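Local coordinates for glucose-binding protein (PDB 2B3F) that binds glucose or galactose and probably delivers the sugar to a binding-protein-dependent transport system, at residues M1-W9 and R53-Q64; A352-V363 and A379-L389. All blocks are in the same frame, centred on the assembly; numbering follows the deposited sequence.

Interaction 1. Residues M1-W9 and R53-Q64; sequences MKLEIFSWW and RMLGGDPPDTFQ. With GAL (beta-D-galactopyranose), chain G.
Strands 2-7 and 62-66 run side by side and parallel in the sheet of one lobe, and the ladder between them leads into the galactose pocket. Phe-6 points both its backbone N and its O at strand 62-66, straddling Phe-63: its N donates to Thr-62 O at 3.0 Å, and its O accepts from Gln-64 N at 2.8 Å. Just before strand 62-66, the carboxylate of Asp-61 extends the ladder, OD2 accepting from Glu-4 N at 2.8 Å; Asn-288 binds the same oxygen. The extended Glu-4 side chain meets Arg-53 end-on, with OE1 2.9 Å from Arg-53 NH2. NH1 of Arg-53 binds Glu-4 OE2, approaching from above the carboxylate plane, while Arg-53 NE donates to Asp-58 O, which steadies the guanidinium. The CB of Phe-6 packs on Pro-60 CG at 3.7 Å and also against Phe-63 CB.

At the other end, the fully extended chain of Gln-64 (chi1 -178°) brings its amide between two indoles. Trp-8 stacks on one face, its ring plane 17° from the amide, and Trp-9 covers the other at a steeper 33°. Gln-64 OE1 takes a nearly straight bond from Trp-8 N, 2.9 Å long, and NE2 is held by Asp-278, so both ends of the amide are fixed. The indoles then present N-H groups to the sugar: Trp-9 NE1 lies 3.0 Å from GAL O3, and Trp-8 NE1 donates to GAL O5 at 3.3 Å. Helix 44-55 makes the right-handed crossover from strand 32-37 over strand 2-7 to strand 62-66, an arrangement typical of the alpha/beta lobes of periplasmic solute-binding proteins.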
loop_
_atom_site.group_PDB
_atom_site.type_symbol
_atom_site.label_atom_id
_atom_site.label_comp_id
_atom_site.label_asym_id
_atom_site.label_seq_id
_atom_site.Cartn_x
_atom_site.Cartn_y
_atom_site.Cartn_z
ATOM N N MET A 1 31.546 -11.606 -0.121
ATOM C CA MET A 1 30.642 -10.616 -0.766
ATOM C C MET A 1 29.197 -11.003 -0.497
ATOM O O MET A 1 28.733 -12.070 -0.920
ATOM C CB MET A 1 30.897 -10.559 -2.266
ATOM C CG MET A 1 32.127 -9.784 -2.646
ATOM S SD MET A 1 31.731 -8.086 -3.081
ATOM C CE MET A 1 31.812 -7.342 -1.481
ATOM N N LYS A 2 28.508 -10.136 0.237
ATOM C CA LYS A 2 27.130 -10.384 0.643
ATOM C C LYS A 2 26.265 -9.145 0.492
ATOM O O LYS A 2 26.754 -8.009 0.427
ATOM C CB LYS A 2 27.092 -10.859 2.088
ATOM C CG LYS A 2 27.816 -12.177 2.304
ATOM C CD LYS A 2 27.793 -12.599 3.740
ATOM C CE LYS A 2 28.585 -13.899 3.930
ATOM N NZ LYS A 2 30.057 -13.618 4.057
ATOM N N LEU A 3 24.956 -9.386 0.413
ATOM C CA LEU A 3 23.962 -8.323 0.434
ATOM C C LEU A 3 22.703 -8.882 1.083
ATOM O O LEU A 3 22.143 -9.851 0.600
ATOM C CB LEU A 3 23.632 -7.837 -0.962
ATOM C CG LEU A 3 22.462 -6.839 -1.012
ATOM C CD1 LEU A 3 22.833 -5.483 -0.420
ATOM C CD2 LEU A 3 21.956 -6.698 -2.440
ATOM N N GLU A 4 22.283 -8.248 2.170
ATOM C CA GLU A 4 21.104 -8.679 2.923
ATOM C C GLU A 4 19.972 -7.672 2.681
ATOM O O GLU A 4 20.051 -6.531 3.109
ATOM C CB GLU A 4 21.415 -8.775 4.406
ATOM C CG GLU A 4 20.236 -9.293 5.207
ATOM C CD GLU A 4 20.493 -9.311 6.684
ATOM O OE1 GLU A 4 21.212 -8.418 7.182
ATOM O OE2 GLU A 4 19.940 -10.205 7.363
ATOM N N ILE A 5 18.929 -8.145 2.012
ATOM C CA ILE A 5 17.782 -7.326 1.619
ATOM C C ILE A 5 16.616 -7.720 2.512
ATOM O O ILE A 5 16.200 -8.870 2.492
ATOM C CB ILE A 5 17.356 -7.595 0.182
ATOM C CG1 ILE A 5 18.492 -7.269 -0.816
ATOM C CG2 ILE A 5 16.133 -6.764 -0.174
ATOM C CD1 ILE A 5 18.261 -7.829 -2.177
ATOM N N PHE A 6 16.093 -6.743 3.240
ATOM C CA PHE A 6 15.023 -6.955 4.215
ATOM C C PHE A 6 13.707 -6.437 3.619
ATOM O O PHE A 6 13.632 -5.325 3.106
ATOM C CB PHE A 6 15.405 -6.239 5.508
ATOM C CG PHE A 6 14.479 -6.492 6.683
ATOM C CD1 PHE A 6 14.879 -7.322 7.723
ATOM C CD2 PHE A 6 13.254 -5.839 6.781
ATOM C CE1 PHE A 6 14.043 -7.548 8.833
ATOM C CE2 PHE A 6 12.429 -6.049 7.907
ATOM C CZ PHE A 6 12.841 -6.904 8.915
ATOM N N SER A 7 12.659 -7.256 3.654
ATOM C CA SER A 7 11.371 -6.880 3.078
ATOM C C SER A 7 10.280 -7.785 3.658
ATOM O O SER A 7 10.568 -8.702 4.445
ATOM C CB SER A 7 11.375 -7.017 1.545
ATOM O OG SER A 7 11.204 -8.368 1.117
ATOM N N TRP A 8 9.051 -7.529 3.238
ATOM C CA TRP A 8 7.955 -8.461 3.540
ATOM C C TRP A 8 7.410 -9.156 2.312
ATOM O O TRP A 8 6.259 -9.648 2.300
ATOM C CB TRP A 8 6.870 -7.786 4.383
ATOM C CG TRP A 8 6.112 -6.653 3.837
ATOM C CD1 TRP A 8 4.925 -6.691 3.155
ATOM C CD2 TRP A 8 6.398 -5.265 4.048
ATOM N NE1 TRP A 8 4.466 -5.409 2.902
ATOM C CE2 TRP A 8 5.354 -4.518 3.451
ATOM C CE3 TRP A 8 7.442 -4.578 4.681
ATOM C CZ2 TRP A 8 5.337 -3.117 3.463
ATOM C CZ3 TRP A 8 7.421 -3.206 4.687
ATOM C CH2 TRP A 8 6.383 -2.492 4.088
ATOM N N TRP A 9 8.244 -9.258 1.272
ATOM C CA TRP A 9 7.784 -9.840 0.046
ATOM C C TRP A 9 8.010 -11.361 0.017
ATOM O O TRP A 9 8.724 -11.906 -0.807
ATOM C CB TRP A 9 8.425 -9.105 -1.131
ATOM C CG TRP A 9 7.885 -7.727 -1.304
ATOM C CD1 TRP A 9 6.612 -7.275 -1.040
ATOM C CD2 TRP A 9 8.615 -6.601 -1.797
ATOM N NE1 TRP A 9 6.519 -5.933 -1.340
ATOM C CE2 TRP A 9 7.731 -5.501 -1.813
ATOM C CE3 TRP A 9 9.929 -6.422 -2.232
ATOM C CZ2 TRP A 9 8.121 -4.243 -2.260
ATOM C CZ3 TRP A 9 10.329 -5.153 -2.642
ATOM C CH2 TRP A 9 9.423 -4.096 -2.680
ATOM N N ARG A 53 16.074 -5.335 15.212
ATOM C CA ARG A 53 17.381 -5.297 14.555
ATOM C C ARG A 53 18.041 -3.940 14.642
ATOM O O ARG A 53 19.211 -3.834 15.017
ATOM C CB ARG A 53 17.257 -5.698 13.092
ATOM C CG ARG A 53 17.013 -7.160 12.956
ATOM C CD ARG A 53 17.279 -7.639 11.600
ATOM N NE ARG A 53 18.685 -7.485 11.251
ATOM C CZ ARG A 53 19.217 -7.995 10.153
ATOM N NH1 ARG A 53 18.467 -8.695 9.326
ATOM N NH2 ARG A 53 20.500 -7.792 9.894
ATOM N N MET A 54 17.279 -2.900 14.321
ATOM C CA MET A 54 17.816 -1.547 14.319
ATOM C C MET A 54 18.212 -1.123 15.734
ATOM O O MET A 54 19.313 -0.609 15.947
ATOM C CB MET A 54 16.797 -0.580 13.730
ATOM C CG MET A 54 16.545 -0.782 12.234
ATOM S SD MET A 54 17.974 -0.438 11.138
ATOM C CE MET A 54 17.825 1.315 10.981
ATOM N N LEU A 55 17.346 -1.349 16.715
ATOM C CA LEU A 55 17.687 -0.950 18.091
ATOM C C LEU A 55 18.830 -1.806 18.671
ATOM O O LEU A 55 19.567 -1.368 19.549
ATOM C CB LEU A 55 16.433 -0.986 18.990
ATOM C CG LEU A 55 15.307 0.000 18.659
ATOM C CD1 LEU A 55 14.095 -0.232 19.575
ATOM C CD2 LEU A 55 15.787 1.435 18.749
ATOM N N GLY A 56 18.964 -3.035 18.194
ATOM C CA GLY A 56 20.047 -3.911 18.630
ATOM C C GLY A 56 21.370 -3.573 17.968
ATOM O O GLY A 56 22.403 -4.197 18.284
ATOM N N GLY A 57 21.359 -2.595 17.064
ATOM C CA GLY A 57 22.570 -2.211 16.333
ATOM C C GLY A 57 22.974 -3.200 15.246
ATOM O O GLY A 57 24.159 -3.319 14.927
ATOM N N ASP A 58 21.995 -3.892 14.662
ATOM C CA ASP A 58 22.240 -4.897 13.638
ATOM C C ASP A 58 21.372 -4.625 12.400
ATOM O O ASP A 58 20.512 -5.433 12.033
ATOM C CB ASP A 58 21.971 -6.297 14.211
ATOM C CG ASP A 58 22.366 -7.413 13.257
ATOM O OD1 ASP A 58 23.218 -7.197 12.364
ATOM O OD2 ASP A 58 21.801 -8.513 13.400
ATOM N N PRO A 59 21.611 -3.487 11.730
ATOM C CA PRO A 59 20.816 -3.168 10.549
ATOM C C PRO A 59 21.048 -4.128 9.388
ATOM O O PRO A 59 22.177 -4.614 9.198
ATOM C CB PRO A 59 21.328 -1.775 10.141
ATOM C CG PRO A 59 22.678 -1.696 10.693
ATOM C CD PRO A 59 22.633 -2.459 11.993
ATOM N N PRO A 60 20.001 -4.383 8.590
ATOM C CA PRO A 60 20.229 -5.091 7.353
ATOM C C PRO A 60 20.922 -4.122 6.387
ATOM O O PRO A 60 21.059 -2.944 6.698
ATOM C CB PRO A 60 18.813 -5.437 6.882
ATOM C CG PRO A 60 17.990 -4.349 7.414
ATOM C CD PRO A 60 18.587 -3.979 8.734
ATOM N N ASP A 61 21.362 -4.603 5.232
ATOM C CA ASP A 61 22.019 -3.708 4.270
ATOM C C ASP A 61 21.060 -2.680 3.673
ATOM O O ASP A 61 21.451 -1.576 3.323
ATOM C CB ASP A 61 22.716 -4.513 3.185
ATOM C CG ASP A 61 23.891 -5.288 3.734
ATOM O OD1 ASP A 61 24.560 -4.751 4.647
ATOM O OD2 ASP A 61 24.126 -6.431 3.282
ATOM N N THR A 62 19.792 -3.064 3.567
ATOM C CA THR A 62 18.746 -2.201 3.057
ATOM C C THR A 62 17.419 -2.837 3.466
ATOM O O THR A 62 17.342 -4.065 3.677
ATOM C CB THR A 62 18.829 -2.043 1.519
ATOM O OG1 THR A 62 17.896 -1.051 1.071
ATOM C CG2 THR A 62 18.582 -3.380 0.788
ATOM N N PHE A 63 16.394 -2.005 3.610
ATOM C CA PHE A 63 15.076 -2.531 3.995
ATOM C C PHE A 63 13.946 -1.831 3.256
ATOM O O PHE A 63 13.989 -0.616 2.958
ATOM C CB PHE A 63 14.868 -2.493 5.508
ATOM C CG PHE A 63 14.926 -1.114 6.111
ATOM C CD1 PHE A 63 13.818 -0.268 6.105
ATOM C CD2 PHE A 63 16.081 -0.691 6.757
ATOM C CE1 PHE A 63 13.875 0.997 6.688
ATOM C CE2 PHE A 63 16.142 0.560 7.350
ATOM C CZ PHE A 63 15.038 1.408 7.327
ATOM N N GLN A 64 12.937 -2.619 2.927
ATOM C CA GLN A 64 11.720 -2.097 2.346
ATOM C C GLN A 64 11.058 -1.108 3.309
ATOM O O GLN A 64 10.872 -1.384 4.499
ATOM C CB GLN A 64 10.755 -3.248 2.063
ATOM C CG GLN A 64 9.474 -2.835 1.416
ATOM C CD GLN A 64 8.458 -3.995 1.307
ATOM O OE1 GLN A 64 8.791 -5.136 1.596
ATOM N NE2 GLN A 64 7.246 -3.683 0.883
HETATM C C1 GAL G . 2.059 -2.861 1.234
HETATM C C2 GAL G . 3.327 -2.871 0.370
HETATM C C3 GAL G . 3.152 -3.713 -0.887
HETATM C C4 GAL G . 2.628 -5.109 -0.548
HETATM C C5 GAL G . 1.419 -4.966 0.408
HETATM C C6 GAL G . 0.794 -6.297 0.855
HETATM O O1 GAL G . 2.256 -2.144 2.415
HETATM O O2 GAL G . 3.689 -1.517 0.056
HETATM O O3 GAL G . 4.390 -3.825 -1.574
HETATM O O4 GAL G . 3.688 -5.830 0.023
HETATM O O5 GAL G . 1.745 -4.221 1.557
HETATM O O6 GAL G . 1.632 -6.958 1.754
#

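Interaction 2. Residues A352-V363 and A379-L389; sequences APESFMSQFGTV and AAQAIADQVGL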
loop_
_atom_site.group_PDB
_atom_site.type_symbol
_atom_site.label_atom_id
_atom_site.label_comp_id
_atom_site.label_asym_id
_atom_site.label_seq_id
_atom_site.Cartn_x
_atom_site.Cartn_y
_atom_site.Cartn_z
ATOM N N ALA A 352 0.992 9.428 7.608
ATOM C CA ALA A 352 1.101 9.445 9.062
ATOM C C ALA A 352 2.310 8.665 9.537
ATOM O O ALA A 352 2.662 7.633 8.972
ATOM C CB ALA A 352 -0.156 8.840 9.693
ATOM N N PRO A 353 2.914 9.117 10.640
ATOM C CA PRO A 353 4.046 8.378 11.171
ATOM C C PRO A 353 3.648 7.034 11.754
ATOM O O PRO A 353 2.478 6.833 12.075
ATOM C CB PRO A 353 4.572 9.296 12.268
ATOM C CG PRO A 353 3.401 10.069 12.694
ATOM C CD PRO A 353 2.567 10.278 11.466
ATOM N N GLU A 354 4.617 6.138 11.893
ATOM C CA GLU A 354 4.370 4.816 12.478
ATOM C C GLU A 354 3.747 4.874 13.882
ATOM O O GLU A 354 2.985 3.982 14.258
ATOM C CB GLU A 354 5.662 3.987 12.485
ATOM C CG GLU A 354 6.086 3.571 11.056
ATOM C CD GLU A 354 7.151 2.476 11.003
ATOM O OE1 GLU A 354 8.112 2.551 11.806
ATOM O OE2 GLU A 354 7.017 1.541 10.145
ATOM N N SER A 355 4.064 5.920 14.641
ATOM C CA SER A 355 3.489 6.127 15.980
ATOM C C SER A 355 1.961 6.104 15.923
ATOM O O SER A 355 1.303 5.506 16.777
ATOM C CB SER A 355 3.966 7.461 16.549
ATOM O OG SER A 355 3.590 8.550 15.738
ATOM N N PHE A 356 1.407 6.740 14.892
ATOM C CA PHE A 356 -0.029 6.736 14.678
ATOM C C PHE A 356 -0.481 5.449 13.968
ATOM O O PHE A 356 -1.443 4.806 14.397
ATOM C CB PHE A 356 -0.438 7.956 13.851
ATOM C CG PHE A 356 -1.915 8.070 13.661
ATOM C CD1 PHE A 356 -2.695 8.795 14.545
ATOM C CD2 PHE A 356 -2.538 7.410 12.617
ATOM C CE1 PHE A 356 -4.059 8.889 14.362
ATOM C CE2 PHE A 356 -3.911 7.486 12.449
ATOM C CZ PHE A 356 -4.669 8.215 13.344
ATOM N N MET A 357 0.186 5.081 12.871
ATOM C CA MET A 357 -0.177 3.864 12.115
ATOM C C MET A 357 -0.307 2.631 12.997
ATOM O O MET A 357 -1.238 1.836 12.850
ATOM C CB MET A 357 0.850 3.535 11.030
ATOM C CG MET A 357 0.990 4.575 9.944
ATOM S SD MET A 357 2.450 4.263 8.900
ATOM C CE MET A 357 2.006 2.674 8.206
ATOM N N SER A 358 0.655 2.455 13.898
ATOM C CA SER A 358 0.705 1.253 14.733
ATOM C C SER A 358 -0.464 1.208 15.721
ATOM O O SER A 358 -0.890 0.137 16.117
ATOM C CB SER A 358 2.033 1.176 15.482
ATOM O OG SER A 358 2.160 2.275 16.381
ATOM N N GLN A 359 -0.997 2.359 16.091
ATOM C CA GLN A 359 -2.093 2.415 17.059
ATOM C C GLN A 359 -3.451 2.400 16.366
ATOM O O GLN A 359 -4.473 2.114 16.980
ATOM C CB GLN A 359 -1.924 3.636 17.936
ATOM C CG GLN A 359 -0.705 3.512 18.834
ATOM C CD GLN A 359 -0.695 4.541 19.904
ATOM O OE1 GLN A 359 -1.371 4.387 20.925
ATOM N NE2 GLN A 359 0.033 5.618 19.682
ATOM N N PHE A 360 -3.473 2.671 15.066
ATOM C CA PHE A 360 -4.740 2.701 14.352
ATOM C C PHE A 360 -5.395 1.320 14.297
ATOM O O PHE A 360 -6.604 1.220 14.173
ATOM C CB PHE A 360 -4.592 3.271 12.941
ATOM C CG PHE A 360 -5.900 3.700 12.329
ATOM C CD1 PHE A 360 -6.570 4.830 12.802
ATOM C CD2 PHE A 360 -6.466 2.983 11.277
ATOM C CE1 PHE A 360 -7.768 5.234 12.227
ATOM C CE2 PHE A 360 -7.655 3.384 10.715
ATOM C CZ PHE A 360 -8.316 4.517 11.212
ATOM N N GLY A 361 -4.604 0.249 14.365
ATOM C CA GLY A 361 -5.176 -1.100 14.406
ATOM C C GLY A 361 -6.007 -1.335 15.663
ATOM O O GLY A 361 -7.018 -2.045 15.628
ATOM N N THR A 362 -5.568 -0.727 16.762
ATOM C CA THR A 362 -6.304 -0.735 18.040
ATOM C C THR A 362 -7.622 0.006 17.934
ATOM O O THR A 362 -8.678 -0.449 18.398
ATOM C CB THR A 362 -5.450 -0.088 19.150
ATOM O OG1 THR A 362 -4.238 -0.825 19.283
ATOM C CG2 THR A 362 -6.182 -0.087 20.505
ATOM N N VAL A 363 -7.576 1.174 17.310
ATOM C CA VAL A 363 -8.790 1.894 16.989
ATOM C C VAL A 363 -9.752 1.016 16.198
ATOM O O VAL A 363 -10.951 0.956 16.489
ATOM C CB VAL A 363 -8.500 3.193 16.196
ATOM C CG1 VAL A 363 -9.793 3.889 15.809
ATOM C CG2 VAL A 363 -7.623 4.107 17.013
ATOM N N ALA A 379 -11.279 7.852 19.693
ATOM C CA ALA A 379 -10.047 7.076 19.869
ATOM C C ALA A 379 -8.943 7.533 18.910
ATOM O O ALA A 379 -7.808 7.719 19.314
ATOM C CB ALA A 379 -10.302 5.600 19.697
ATOM N N ALA A 380 -9.287 7.735 17.642
ATOM C CA ALA A 380 -8.294 8.181 16.660
ATOM C C ALA A 380 -7.790 9.554 17.044
ATOM O O ALA A 380 -6.599 9.838 16.905
ATOM C CB ALA A 380 -8.894 8.202 15.267
ATOM N N GLN A 381 -8.688 10.414 17.533
ATOM C CA GLN A 381 -8.255 11.749 17.981
ATOM C C GLN A 381 -7.306 11.685 19.195
ATOM O O GLN A 381 -6.332 12.422 19.271
ATOM C CB GLN A 381 -9.445 12.659 18.300
ATOM C CG GLN A 381 -9.052 14.136 18.493
ATOM C CD GLN A 381 -8.411 14.718 17.242
ATOM O OE1 GLN A 381 -8.975 14.613 16.151
ATOM N NE2 GLN A 381 -7.232 15.307 17.388
ATOM N N ALA A 382 -7.584 10.787 20.129
ATOM C CA ALA A 382 -6.730 10.659 21.305
ATOM C C ALA A 382 -5.304 10.243 20.878
ATOM O O ALA A 382 -4.302 10.781 21.366
ATOM C CB ALA A 382 -7.337 9.657 22.285
ATOM N N ILE A 383 -5.203 9.284 19.970
ATOM C CA ILE A 383 -3.891 8.867 19.471
ATOM C C ILE A 383 -3.201 10.036 18.766
ATOM O O ILE A 383 -2.019 10.285 18.988
ATOM C CB ILE A 383 -4.011 7.687 18.508
ATOM C CG1 ILE A 383 -4.678 6.496 19.198
ATOM C CG2 ILE A 383 -2.633 7.304 17.926
ATOM C CD1 ILE A 383 -4.044 6.072 20.444
ATOM N N ALA A 384 -3.946 10.753 17.921
ATOM C CA ALA A 384 -3.383 11.897 17.200
ATOM C C ALA A 384 -2.807 12.907 18.194
ATOM O O ALA A 384 -1.683 13.404 18.034
ATOM C CB ALA A 384 -4.454 12.540 16.316
ATOM N N ASP A 385 -3.556 13.164 19.260
ATOM C CA ASP A 385 -3.108 14.101 20.290
ATOM C C ASP A 385 -1.871 13.583 21.036
ATOM O O ASP A 385 -0.954 14.354 21.329
ATOM C CB ASP A 385 -4.228 14.362 21.291
ATOM C CG ASP A 385 -5.401 15.115 20.688
ATOM O OD1 ASP A 385 -5.239 15.797 19.656
ATOM O OD2 ASP A 385 -6.499 15.016 21.275
ATOM N N GLN A 386 -1.840 12.294 21.324
ATOM C CA GLN A 386 -0.735 11.685 22.073
ATOM C C GLN A 386 0.563 11.677 21.279
ATOM O O GLN A 386 1.644 11.854 21.853
ATOM C CB GLN A 386 -1.097 10.261 22.504
ATOM C CG GLN A 386 -2.161 10.235 23.602
ATOM C CD GLN A 386 -2.818 8.890 23.791
ATOM O OE1 GLN A 386 -2.579 7.957 23.030
ATOM N NE2 GLN A 386 -3.656 8.780 24.817
ATOM N N VAL A 387 0.471 11.488 19.966
ATOM C CA VAL A 387 1.682 11.425 19.142
ATOM C C VAL A 387 2.027 12.770 18.521
ATOM O O VAL A 387 3.086 12.917 17.881
ATOM C CB VAL A 387 1.606 10.334 18.050
ATOM C CG1 VAL A 387 1.261 8.999 18.677
ATOM C CG2 VAL A 387 0.618 10.726 16.928
ATOM N N GLY A 388 1.160 13.757 18.716
ATOM C CA GLY A 388 1.396 15.091 18.161
ATOM C C GLY A 388 1.285 15.113 16.649
ATOM O O GLY A 388 2.110 15.724 15.963
ATOM N N LEU A 389 0.251 14.452 16.137
ATOM C CA LEU A 389 0.053 14.286 14.692
ATOM C C LEU A 389 0.091 15.648 14.019
ATOM O O LEU A 389 -0.597 16.568 14.454
ATOM C CB LEU A 389 -1.276 13.583 14.410
ATOM C CG LEU A 389 -1.546 13.155 12.970
ATOM C CD1 LEU A 389 -0.609 12.011 12.585
ATOM C CD2 LEU A 389 -2.980 12.747 12.780
HETATM O O HOH W 1 -0.330 6.877 22.120
#
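Gln-359 NE2 reaches two oxygens, bonding back to Ser-355 O of its own helix at 3.2 Å and donating to a water at 2.8 Å. That water in turn donates to Gln-386 OE1, 2.7 Å away, and so bridges the two helices on the outer side of the contact. Gln-359 also lays its side chain over Ile-383, whose CG2 lies 3.6 Å from NE2.

Below this bridge the joint is apolar. Phe-356 is a knob in the hole formed by Ala-380, Ile-383, Ala-384 and Val-387, its CD1 3.7 Å from Ile-383 CG2. With CG anti to the backbone N (chi1 -176°), the ring reaches across so that its edge faces the backbone at Ala-380 O and Ala-384 N. Ser-355 OG rests on Val-387 CB, and Val-363 CG2 touches Ala-379 CB at 4.1 Å. After Gly-388, which leaves helical geometry with positive phi, Leu-389 puts CD1 3.8 Å from Pro-353 CD.

The axes of 354-363 and 379-387 run roughly antiparallel, 154° apart, as the two arms of a helical hairpin. Helix 166-190 adjoins it, Trp-190 meeting the Phe-356 ring edge-to-face and touching Leu-389, while Glu-354 and Met-357 touch helix 69-76.

How the interactions relate
The two contacts lie apart, centres about 26 Å from each other and nearest atoms about 7 Å, and they share no secondary-structure element. Interaction 1 is a largely buried strand pairing, built on backbone bonds and a two-pronged ion pair, and it runs directly into the sugar site. Interaction 2 is only partly buried and joins two helices through apolar side chains, with a water bridge between glutamines along its outer side and no sugar-binding residue in its segments. Glutamine plays a different part in each: sandwiched between two indoles in 1-9/53-64, draped over an aliphatic side chain and hydrated in 352-363/379-389. Helix 69-76, which follows strand 62-66 in the chain, touches helix 354-370 of interaction 2.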